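Anti-sigma-I factor RsgI3 (Clostridium thermocellum, PDB 6QE7) probably restrains SigI3 as a membrane-bound anti-sigma factor and senses polysaccharide through its extracellular PA14 dyad, the part described here, which binds strongly to pectin. Local coordinates at residues D174-N179 and V196-K201; I202-R205 and E209-F212; F212-V215 and G219-V222; L271-S274 and K280-V283. All blocks are in the same frame, centred on the assembly; numbering follows the deposited sequence.

Contact 1: D174-N179 and V196-K201; sequences DAINFN and VRWVGK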
loop_
_atom_site.group_PDB
_atom_site.type_symbol
_atom_site.label_atom_id
_atom_site.label_comp_id
_atom_site.label_asym_id
_atom_site.label_seq_id
_atom_site.Cartn_x
_atom_site.Cartn_y
_atom_site.Cartn_z
ATOM N N ASP A 174 -4.602 -14.898 10.282
ATOM C CA ASP A 174 -3.979 -13.706 10.907
ATOM C C ASP A 174 -2.482 -13.683 10.599
ATOM O O ASP A 174 -1.883 -12.623 10.534
ATOM C CB ASP A 174 -4.213 -13.711 12.416
ATOM C CG ASP A 174 -5.669 -13.471 12.740
ATOM O OD1 ASP A 174 -6.468 -13.182 11.783
ATOM O OD2 ASP A 174 -6.012 -13.590 13.940
ATOM N N ALA A 175 -1.872 -14.841 10.473
ATOM C CA ALA A 175 -0.427 -14.946 10.233
ATOM C C ALA A 175 -0.126 -16.368 9.795
ATOM O O ALA A 175 -1.056 -17.222 9.784
ATOM C CB ALA A 175 0.321 -14.587 11.485
ATOM N N ILE A 176 1.102 -16.598 9.385
ATOM C CA ILE A 176 1.510 -17.955 8.965
ATOM C C ILE A 176 2.325 -18.494 10.130
ATOM O O ILE A 176 3.553 -18.257 10.203
ATOM C CB ILE A 176 2.241 -17.974 7.621
ATOM C CG1 ILE A 176 1.423 -17.301 6.515
ATOM C CG2 ILE A 176 2.613 -19.425 7.243
ATOM C CD1 ILE A 176 2.094 -17.314 5.194
ATOM N N ASN A 177 1.610 -19.123 11.048
ATOM C CA ASN A 177 2.185 -19.625 12.309
ATOM C C ASN A 177 1.344 -20.792 12.815
ATOM O O ASN A 177 0.475 -20.561 13.686
ATOM C CB ASN A 177 2.198 -18.523 13.367
ATOM C CG ASN A 177 3.058 -18.908 14.550
ATOM O OD1 ASN A 177 3.729 -19.953 14.533
ATOM N ND2 ASN A 177 2.971 -18.113 15.600
ATOM N N PHE A 178 1.499 -21.949 12.206
ATOM C CA PHE A 178 0.589 -23.098 12.435
ATOM C C PHE A 178 1.405 -24.319 12.843
ATOM O O PHE A 178 2.450 -24.658 12.218
ATOM C CB PHE A 178 -0.274 -23.353 11.205
ATOM C CG PHE A 178 -1.325 -22.301 10.964
ATOM C CD1 PHE A 178 -2.444 -22.219 11.773
ATOM C CD2 PHE A 178 -1.178 -21.364 9.937
ATOM C CE1 PHE A 178 -3.443 -21.305 11.507
ATOM C CE2 PHE A 178 -2.159 -20.413 9.690
ATOM C CZ PHE A 178 -3.274 -20.367 10.501
ATOM N N ASN A 179 1.020 -24.868 13.988
ATOM C CA ASN A 179 1.433 -26.201 14.484
ATOM C C ASN A 179 0.136 -27.025 14.515
ATOM O O ASN A 179 -0.659 -26.890 15.486
ATOM C CB ASN A 179 2.172 -26.082 15.813
ATOM C CG ASN A 179 2.441 -27.427 16.459
ATOM O OD1 ASN A 179 2.897 -28.383 15.839
ATOM N ND2 ASN A 179 2.207 -27.500 17.750
ATOM N N VAL A 196 -1.911 -25.521 1.123
ATOM C CA VAL A 196 -2.467 -24.171 1.431
ATOM C C VAL A 196 -1.742 -23.145 0.558
ATOM O O VAL A 196 -0.551 -23.327 0.336
ATOM C CB VAL A 196 -2.279 -23.804 2.915
ATOM C CG1 VAL A 196 -3.180 -22.662 3.333
ATOM C CG2 VAL A 196 -2.498 -25.015 3.807
ATOM N N ARG A 197 -2.474 -22.143 0.084
ATOM C CA ARG A 197 -1.911 -20.932 -0.573
ATOM C C ARG A 197 -2.392 -19.699 0.208
ATOM O O ARG A 197 -3.572 -19.572 0.403
ATOM C CB ARG A 197 -2.325 -20.776 -2.034
ATOM C CG ARG A 197 -1.834 -19.452 -2.606
ATOM C CD ARG A 197 -2.112 -19.233 -4.073
ATOM N NE ARG A 197 -1.681 -20.363 -4.893
ATOM C CZ ARG A 197 -2.520 -21.261 -5.385
ATOM N NH1 ARG A 197 -3.815 -21.178 -5.139
ATOM N NH2 ARG A 197 -2.061 -22.214 -6.149
ATOM N N TRP A 198 -1.455 -18.924 0.734
ATOM C CA TRP A 198 -1.622 -17.578 1.312
ATOM C C TRP A 198 -1.169 -16.570 0.262
ATOM O O TRP A 198 -0.068 -16.718 -0.277
ATOM C CB TRP A 198 -0.786 -17.433 2.571
ATOM C CG TRP A 198 -1.205 -18.326 3.708
ATOM C CD1 TRP A 198 -2.157 -18.053 4.656
ATOM C CD2 TRP A 198 -0.610 -19.584 4.085
ATOM N NE1 TRP A 198 -2.243 -19.096 5.549
ATOM C CE2 TRP A 198 -1.302 -20.045 5.225
ATOM C CE3 TRP A 198 0.393 -20.394 3.543
ATOM C CZ2 TRP A 198 -0.999 -21.269 5.829
ATOM C CZ3 TRP A 198 0.670 -21.610 4.118
ATOM C CH2 TRP A 198 0.017 -22.018 5.271
ATOM N N VAL A 199 -2.042 -15.627 -0.039
ATOM C CA VAL A 199 -1.734 -14.465 -0.905
ATOM C C VAL A 199 -2.065 -13.194 -0.148
ATOM O O VAL A 199 -3.097 -13.181 0.540
ATOM C CB VAL A 199 -2.551 -14.546 -2.204
ATOM C CG1 VAL A 199 -2.272 -13.310 -3.095
ATOM C CG2 VAL A 199 -2.186 -15.809 -2.943
ATOM N N GLY A 200 -1.300 -12.137 -0.423
ATOM C CA GLY A 200 -1.643 -10.781 -0.030
ATOM C C GLY A 200 -0.483 -9.829 -0.209
ATOM O O GLY A 200 0.175 -9.876 -1.244
ATOM N N LYS A 201 -0.327 -8.981 0.793
ATOM C CA LYS A 201 0.633 -7.893 0.843
ATOM C C LYS A 201 1.305 -7.954 2.197
ATOM O O LYS A 201 0.638 -8.322 3.193
ATOM C CB LYS A 201 0.020 -6.479 0.727
ATOM C CG LYS A 201 -0.944 -6.211 -0.402
ATOM C CD LYS A 201 -0.270 -6.077 -1.732
ATOM C CE LYS A 201 -1.207 -5.750 -2.872
ATOM N NZ LYS A 201 -0.405 -5.206 -4.000
#
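Ile176 and Phe178 meet Trp198 inside the beta-sandwich of the second PA14 domain, where the short edge strand 177-179 of one sheet faces strand 193-202 of the other. The backbones stay apart: the nearest CA atoms, those of Ile176 and Trp198, are 8.3 Å from each other, and no hydrogen bond passes between the segments. Ile176 comes first and does most of the work. Its CG1 branch lies beside the backbone N (chi1 -55°) and, continuing straight on to CD1, is laid over one face of the indole. CG1 stands 3.9 Å from the centroid of the five-membered ring, 7° off its normal, which makes a CH-pi contact; CD1 comes to 3.7 Å from Trp198 CD2 at the ring fusion, and CG2 reaches out to the six-membered ring at CH2. The opposite face of the indole carries Val196 CG1, 3.6 Å above the plane, so the ring is held between two aliphatic branches. Asn177 turns the other way, its OD1 taking a hydrogen bond from Lys270 NZ. Phe178 then points back into the sandwich and meets the rim of the indole obliquely, while its own ring is stacked with Trp180. Ile269 and Val258, from strands of the two sheets, also touch the indole, which is thus buried in the apolar core. Its one polar atom is nevertheless satisfied, since Trp198 NE1 is hydrogen-bonded to Asp173 OD2, just ahead of the first segment. Next to that nitrogen, on the benzo part of the indole, Phe178 CD2 rests 4.1 Å from Trp198 CZ2.

Contact 2: I202-R205 and E209-F212; sequences IDTR and EYTF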
loop_
_atom_site.group_PDB
_atom_site.type_symbol
_atom_site.label_atom_id
_atom_site.label_comp_id
_atom_site.label_asym_id
_atom_site.label_seq_id
_atom_site.Cartn_x
_atom_site.Cartn_y
_atom_site.Cartn_z
ATOM N N ILE A 202 2.570 -7.544 2.155
ATOM C CA ILE A 202 3.494 -7.366 3.298
ATOM C C ILE A 202 4.197 -5.992 3.209
ATOM O O ILE A 202 4.348 -5.489 2.080
ATOM C CB ILE A 202 4.451 -8.550 3.316
ATOM C CG1 ILE A 202 5.163 -8.632 4.656
ATOM C CG2 ILE A 202 5.418 -8.621 2.135
ATOM C CD1 ILE A 202 6.011 -9.852 4.803
ATOM N N ASP A 203 4.446 -5.341 4.360
ATOM C CA ASP A 203 5.337 -4.168 4.460
ATOM C C ASP A 203 6.220 -4.366 5.672
ATOM O O ASP A 203 6.008 -5.284 6.499
ATOM C CB ASP A 203 4.625 -2.809 4.478
ATOM C CG ASP A 203 3.638 -2.610 5.605
ATOM O OD1 ASP A 203 3.713 -3.355 6.607
ATOM O OD2 ASP A 203 2.683 -1.817 5.392
ATOM N N THR A 204 7.289 -3.641 5.630
ATOM C CA THR A 204 8.465 -3.856 6.500
ATOM C C THR A 204 8.559 -2.640 7.402
ATOM O O THR A 204 8.041 -1.585 7.022
ATOM C CB THR A 204 9.752 -4.022 5.702
ATOM O OG1 THR A 204 10.050 -2.768 5.064
ATOM C CG2 THR A 204 9.642 -5.111 4.662
ATOM N N ARG A 205 9.336 -2.766 8.458
ATOM C CA ARG A 205 9.709 -1.634 9.338
ATOM C C ARG A 205 10.916 -0.911 8.720
ATOM O O ARG A 205 11.093 0.263 8.995
ATOM C CB ARG A 205 10.011 -2.171 10.746
ATOM C CG ARG A 205 8.786 -2.564 11.559
ATOM C CD ARG A 205 9.107 -3.045 12.996
ATOM N NE ARG A 205 9.877 -1.985 13.665
ATOM C CZ ARG A 205 9.376 -0.898 14.216
ATOM N NH1 ARG A 205 8.069 -0.723 14.270
ATOM N NH2 ARG A 205 10.187 -0.005 14.739
ATOM N N GLU A 209 18.061 -5.368 3.388
ATOM C CA GLU A 209 17.940 -6.724 2.834
ATOM C C GLU A 209 17.213 -7.530 3.900
ATOM O O GLU A 209 17.685 -7.582 5.031
ATOM C CB GLU A 209 19.280 -7.310 2.385
ATOM C CG GLU A 209 19.101 -8.678 1.756
ATOM C CD GLU A 209 20.353 -9.299 1.146
ATOM O OE1 GLU A 209 21.397 -9.522 1.839
ATOM O OE2 GLU A 209 20.258 -9.618 -0.041
ATOM N N TYR A 210 16.042 -8.063 3.557
ATOM C CA TYR A 210 15.337 -8.944 4.498
ATOM C C TYR A 210 15.730 -10.370 4.179
ATOM O O TYR A 210 16.058 -10.703 2.984
ATOM C CB TYR A 210 13.820 -8.690 4.445
ATOM C CG TYR A 210 13.367 -7.609 5.379
ATOM C CD1 TYR A 210 13.643 -6.261 5.138
ATOM C CD2 TYR A 210 12.727 -7.927 6.543
ATOM C CE1 TYR A 210 13.311 -5.276 6.055
ATOM C CE2 TYR A 210 12.342 -6.953 7.435
ATOM C CZ TYR A 210 12.642 -5.621 7.204
ATOM O OH TYR A 210 12.240 -4.680 8.127
ATOM N N THR A 211 15.524 -11.214 5.165
ATOM C CA THR A 211 15.611 -12.680 5.038
ATOM C C THR A 211 14.296 -13.237 5.534
ATOM O O THR A 211 13.897 -12.910 6.671
ATOM C CB THR A 211 16.765 -13.294 5.835
ATOM O OG1 THR A 211 17.964 -12.665 5.422
ATOM C CG2 THR A 211 16.929 -14.787 5.615
ATOM N N PHE A 212 13.625 -13.991 4.687
ATOM C CA PHE A 212 12.419 -14.745 5.114
ATOM C C PHE A 212 12.890 -16.156 5.401
ATOM O O PHE A 212 13.838 -16.626 4.766
ATOM C CB PHE A 212 11.280 -14.659 4.097
ATOM C CG PHE A 212 10.742 -13.259 3.987
ATOM C CD1 PHE A 212 11.411 -12.320 3.220
ATOM C CD2 PHE A 212 9.637 -12.861 4.709
ATOM C CE1 PHE A 212 10.995 -10.994 3.199
ATOM C CE2 PHE A 212 9.201 -11.553 4.650
ATOM C CZ PHE A 212 9.887 -10.620 3.896
HETATM O O HOH W 1 10.416 -5.437 9.848
#
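Thr204 and Tyr210 bring the two backbones closest, yet their CA atoms are still 8.8 Å apart, and the gap is bridged by side chains and a water. Thr204 uses its methyl branch: CG2 lies beside the backbone N and sits over one face of the Tyr210 ring, 4.0 Å from the centroid and 16° off the normal, in a CH-pi contact displaced toward the rim. Thr204 CB adds a contact of 3.5 Å to Tyr210 OH. With chi1 at 67°, the threonine hydroxyl is turned off the ring and bonds instead to the carbonyl of Tyr206, in the connection between the segments. The phenol oxygen is fixed from the same connection by the backbone N of Tyr206. A water takes a hydrogen bond from Arg205 N at 3.2 Å and is also bonded to Tyr210 OH at 2.6 Å, linking the two segments through solvent. All this closes one end of the beta-sandwich of the second PA14 domain, where the chain leaves strand 193-202 and returns in the facing sheet as strand 208-216. Asp203 takes no part in this packing; it reaches the first PA14 domain through a salt bridge from OD2 to Arg18 and a hydrogen bond to Asn13, while OD1 is held by Asn287. Deeper inside, Ile202 and Phe212 approach from opposite directions. The isoleucine chain is extended, CG1 anti to the backbone N (chi1 -164°), and its CD1 meets the rim of the phenyl ring near the ring plane, 3.6 Å from Phe212 CE2.

Contact 3: F212-V215 and G219-V222; sequences FHTV and GVRV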
loop_
_atom_site.group_PDB
_atom_site.type_symbol
_atom_site.label_atom_id
_atom_site.label_comp_id
_atom_site.label_asym_id
_atom_site.label_seq_id
_atom_site.Cartn_x
_atom_site.Cartn_y
_atom_site.Cartn_z
ATOM N N PHE A 212 13.625 -13.991 4.687
ATOM C CA PHE A 212 12.419 -14.745 5.114
ATOM C C PHE A 212 12.890 -16.156 5.401
ATOM O O PHE A 212 13.838 -16.626 4.766
ATOM C CB PHE A 212 11.280 -14.659 4.097
ATOM C CG PHE A 212 10.742 -13.259 3.987
ATOM C CD1 PHE A 212 11.411 -12.320 3.220
ATOM C CD2 PHE A 212 9.637 -12.861 4.709
ATOM C CE1 PHE A 212 10.995 -10.994 3.199
ATOM C CE2 PHE A 212 9.201 -11.553 4.650
ATOM C CZ PHE A 212 9.887 -10.620 3.896
ATOM N N HIS A 213 12.281 -16.752 6.409
ATOM C CA HIS A 213 12.635 -18.074 6.960
ATOM C C HIS A 213 11.343 -18.870 7.015
ATOM O O HIS A 213 10.315 -18.261 7.377
ATOM C CB HIS A 213 13.221 -17.954 8.344
ATOM C CG HIS A 213 14.296 -16.955 8.520
ATOM N ND1 HIS A 213 15.628 -17.311 8.572
ATOM C CD2 HIS A 213 14.233 -15.611 8.763
ATOM C CE1 HIS A 213 16.355 -16.229 8.804
ATOM N NE2 HIS A 213 15.501 -15.173 8.957
ATOM N N THR A 214 11.366 -20.114 6.518
ATOM C CA THR A 214 10.271 -21.086 6.755
ATOM C C THR A 214 10.819 -22.214 7.619
ATOM O O THR A 214 11.977 -22.651 7.470
ATOM C CB THR A 214 9.590 -21.579 5.482
ATOM O OG1 THR A 214 10.645 -22.189 4.769
ATOM C CG2 THR A 214 8.913 -20.492 4.674
ATOM N N VAL A 215 9.981 -22.583 8.549
ATOM C CA VAL A 215 10.049 -23.807 9.375
ATOM C C VAL A 215 8.798 -24.602 9.014
ATOM O O VAL A 215 7.671 -24.103 9.237
ATOM C CB VAL A 215 10.144 -23.545 10.892
ATOM C CG1 VAL A 215 10.222 -24.875 11.693
ATOM C CG2 VAL A 215 11.330 -22.715 11.212
ATOM N N GLY A 219 6.350 -29.455 2.195
ATOM C CA GLY A 219 6.937 -28.616 1.136
ATOM C C GLY A 219 6.480 -27.155 1.258
ATOM O O GLY A 219 5.284 -26.920 1.588
ATOM N N VAL A 220 7.370 -26.220 0.914
ATOM C CA VAL A 220 7.082 -24.753 0.926
ATOM C C VAL A 220 7.575 -24.112 -0.363
ATOM O O VAL A 220 8.624 -24.515 -0.920
ATOM C CB VAL A 220 7.724 -24.067 2.141
ATOM C CG1 VAL A 220 6.981 -24.408 3.406
ATOM C CG2 VAL A 220 9.180 -24.422 2.293
ATOM N N ARG A 221 6.845 -23.104 -0.786
ATOM C CA ARG A 221 7.358 -22.049 -1.695
ATOM C C ARG A 221 6.960 -20.678 -1.136
ATOM O O ARG A 221 5.811 -20.553 -0.625
ATOM C CB ARG A 221 6.786 -22.241 -3.101
ATOM C CG ARG A 221 7.294 -23.478 -3.814
ATOM C CD ARG A 221 6.734 -23.479 -5.221
ATOM N NE ARG A 221 7.582 -24.370 -6.002
ATOM C CZ ARG A 221 7.160 -25.479 -6.588
ATOM N NH1 ARG A 221 5.892 -25.853 -6.499
ATOM N NH2 ARG A 221 8.014 -26.206 -7.285
ATOM N N VAL A 222 7.868 -19.699 -1.274
ATOM C CA VAL A 222 7.644 -18.266 -0.888
ATOM C C VAL A 222 8.078 -17.341 -2.026
ATOM O O VAL A 222 9.218 -17.417 -2.493
ATOM C CB VAL A 222 8.348 -17.861 0.387
ATOM C CG1 VAL A 222 8.040 -16.394 0.703
ATOM C CG2 VAL A 222 7.986 -18.792 1.572
#
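Thr214 has the most surface buried here, and it is shared between Val222 and Val220 on the facing strand. The segments belong to successive strands, 208-216 and 219-224, that lie in different sheets of the second PA14 domain; the chain crosses from one layer of the beta-sandwich to the other within a few residues. Thr214 and Val220 are the nearest pair of CA atoms, at 7.6 Å, a spacing filled by side chains. The two branches of Thr214 divide the work. With OG1 between the backbone N and the carbonyl carbon (chi1 60°), CG2 is left anti to the carbonyl carbon and reaches tip to tip toward Val222, methyl against methyl, with 3.7 Å from Thr214 CG2 to Val222 CG2. The side chains of Thr214 and Val220 slide past each other in opposite directions, with Thr214 OG1 3.6 Å from Val220 CG2. Ile230 of strand 227-232 touches all three side chains, while Ile269 of the strand beside 208-216 packs on Val220. No hydrogen bond or charge joins the two segments, so their cohesion rests on van der Waals contact and on the burial of small branched side chains, consistent with a spacing here set by side-chain shape rather than by directed bonds.

Contact 4: L271-S274 and K280-V283; sequences LLWS and KEVV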
loop_
_atom_site.group_PDB
_atom_site.type_symbol
_atom_site.label_atom_id
_atom_site.label_comp_id
_atom_site.label_asym_id
_atom_site.label_seq_id
_atom_site.Cartn_x
_atom_site.Cartn_y
_atom_site.Cartn_z
ATOM N N LEU A 271 6.173 -18.711 9.084
ATOM C CA LEU A 271 6.938 -17.759 8.205
ATOM C C LEU A 271 7.519 -16.714 9.137
ATOM O O LEU A 271 6.745 -16.125 9.936
ATOM C CB LEU A 271 6.053 -17.141 7.104
ATOM C CG LEU A 271 6.719 -16.098 6.201
ATOM C CD1 LEU A 271 7.719 -16.754 5.251
ATOM C CD2 LEU A 271 5.701 -15.310 5.438
ATOM N N LEU A 272 8.843 -16.645 9.159
ATOM C CA LEU A 272 9.591 -15.685 9.980
ATOM C C LEU A 272 10.286 -14.697 9.060
ATOM O O LEU A 272 10.581 -15.075 7.932
ATOM C CB LEU A 272 10.618 -16.474 10.786
ATOM C CG LEU A 272 9.964 -17.570 11.634
ATOM C CD1 LEU A 272 10.232 -18.952 11.047
ATOM C CD2 LEU A 272 10.420 -17.468 13.085
ATOM N N TRP A 273 10.665 -13.557 9.603
ATOM C CA TRP A 273 11.608 -12.634 8.943
ATOM C C TRP A 273 12.692 -12.158 9.917
ATOM O O TRP A 273 12.541 -12.204 11.189
ATOM C CB TRP A 273 10.882 -11.439 8.292
ATOM C CG TRP A 273 10.119 -10.533 9.229
ATOM C CD1 TRP A 273 10.025 -10.585 10.589
ATOM C CD2 TRP A 273 9.289 -9.432 8.836
ATOM N NE1 TRP A 273 9.247 -9.574 11.046
ATOM C CE2 TRP A 273 8.751 -8.877 9.998
ATOM C CE3 TRP A 273 8.992 -8.848 7.613
ATOM C CZ2 TRP A 273 7.935 -7.764 9.982
ATOM C CZ3 TRP A 273 8.149 -7.765 7.588
ATOM C CH2 TRP A 273 7.621 -7.245 8.751
ATOM N N SER A 274 13.733 -11.645 9.298
ATOM C CA SER A 274 14.870 -11.052 10.012
ATOM C C SER A 274 15.527 -10.038 9.097
ATOM O O SER A 274 15.434 -10.180 7.824
ATOM C CB SER A 274 15.827 -12.166 10.451
ATOM O OG SER A 274 16.560 -12.707 9.342
ATOM N N LYS A 280 14.798 -11.650 14.487
ATOM C CA LYS A 280 14.059 -12.805 13.903
ATOM C C LYS A 280 12.759 -12.984 14.646
ATOM O O LYS A 280 12.755 -12.974 15.852
ATOM C CB LYS A 280 14.840 -14.109 13.906
ATOM C CG LYS A 280 14.216 -15.276 13.127
ATOM C CD LYS A 280 15.248 -16.159 12.449
ATOM C CE LYS A 280 15.944 -17.082 13.402
ATOM N NZ LYS A 280 15.612 -18.480 13.069
ATOM N N GLU A 281 11.664 -13.067 13.898
ATOM C CA GLU A 281 10.357 -13.313 14.505
ATOM C C GLU A 281 9.440 -13.926 13.451
ATOM O O GLU A 281 9.681 -13.737 12.239
ATOM C CB GLU A 281 9.832 -12.011 15.135
ATOM C CG GLU A 281 9.631 -10.874 14.127
ATOM C CD GLU A 281 8.862 -9.650 14.623
ATOM O OE1 GLU A 281 8.654 -9.518 15.849
ATOM O OE2 GLU A 281 8.451 -8.813 13.754
ATOM N N VAL A 282 8.358 -14.537 13.917
ATOM C CA VAL A 282 7.178 -14.833 13.074
ATOM C C VAL A 282 6.718 -13.485 12.451
ATOM O O VAL A 282 6.577 -12.499 13.189
ATOM C CB VAL A 282 6.074 -15.536 13.886
ATOM C CG1 VAL A 282 4.820 -15.731 13.046
ATOM C CG2 VAL A 282 6.537 -16.891 14.445
ATOM N N VAL A 283 6.521 -13.417 11.129
ATOM C CA VAL A 283 6.006 -12.157 10.545
ATOM C C VAL A 283 4.653 -11.892 11.191
ATOM O O VAL A 283 3.768 -12.773 11.185
ATOM C CB VAL A 283 5.903 -12.248 9.037
ATOM C CG1 VAL A 283 5.454 -10.919 8.494
ATOM C CG2 VAL A 283 7.213 -12.730 8.428
#
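Trp273 and Glu281 form the hydrogen-bonded pair of an antiparallel beta hairpin, in which the short strand 281-282 folds back on strand 268-274 in the second PA14 domain. Both backbone groups of each residue are used: Trp273 N donates to Glu281 O at 2.8 Å, and Glu281 N returns a bond of 3.0 Å to Trp273 O. A third backbone bond runs from Val283 N to Leu271 O at 3.0 Å. Leu272 and Val282 are the non-hydrogen-bonded pair, and their side chains diverge; Leu272 CA instead approaches Glu281 O in a CA-H...O contact. On the other flank, Ser274 OG bonds to His213 NE2 of strand 208-216. The indole N-H is satisfied too. Trp273 and Glu281 run side by side, both with CG between backbone N and carbonyl carbon, which brings the carboxylate to the indole edge with the two planes only 7° apart. Val283 covers one face of the same indole, its CG1 4.0 Å from the centroid of the six-membered ring. At the edge, Trp273 NE1 donates to the anti lone pair of Glu281 OE2, 2.9 Å away and nearly straight at 170°.

In the fold
Contacts 1, 2 and 3 tie together the two sheets of the second PA14 domain, whereas contact 4 lies within one of them. Strand 268-274 connects the set: Leu271 N of contact 4 bonds to Ile176 O of contact 1 (2.9 Å), and on its other side Leu272 N bonds to His213 O of contact 3 (2.8 Å) and Ser274 O to Thr211 N of contact 2 (2.9 Å). Contacts 2 and 3 share Phe212. Centres are about 9 Å apart for contacts 2 and 4, and about 11 Å for contacts 1 and 3. Contact 2 faces the first domain, with the Arg205 side chain about 10 Å from a bound calcium ion.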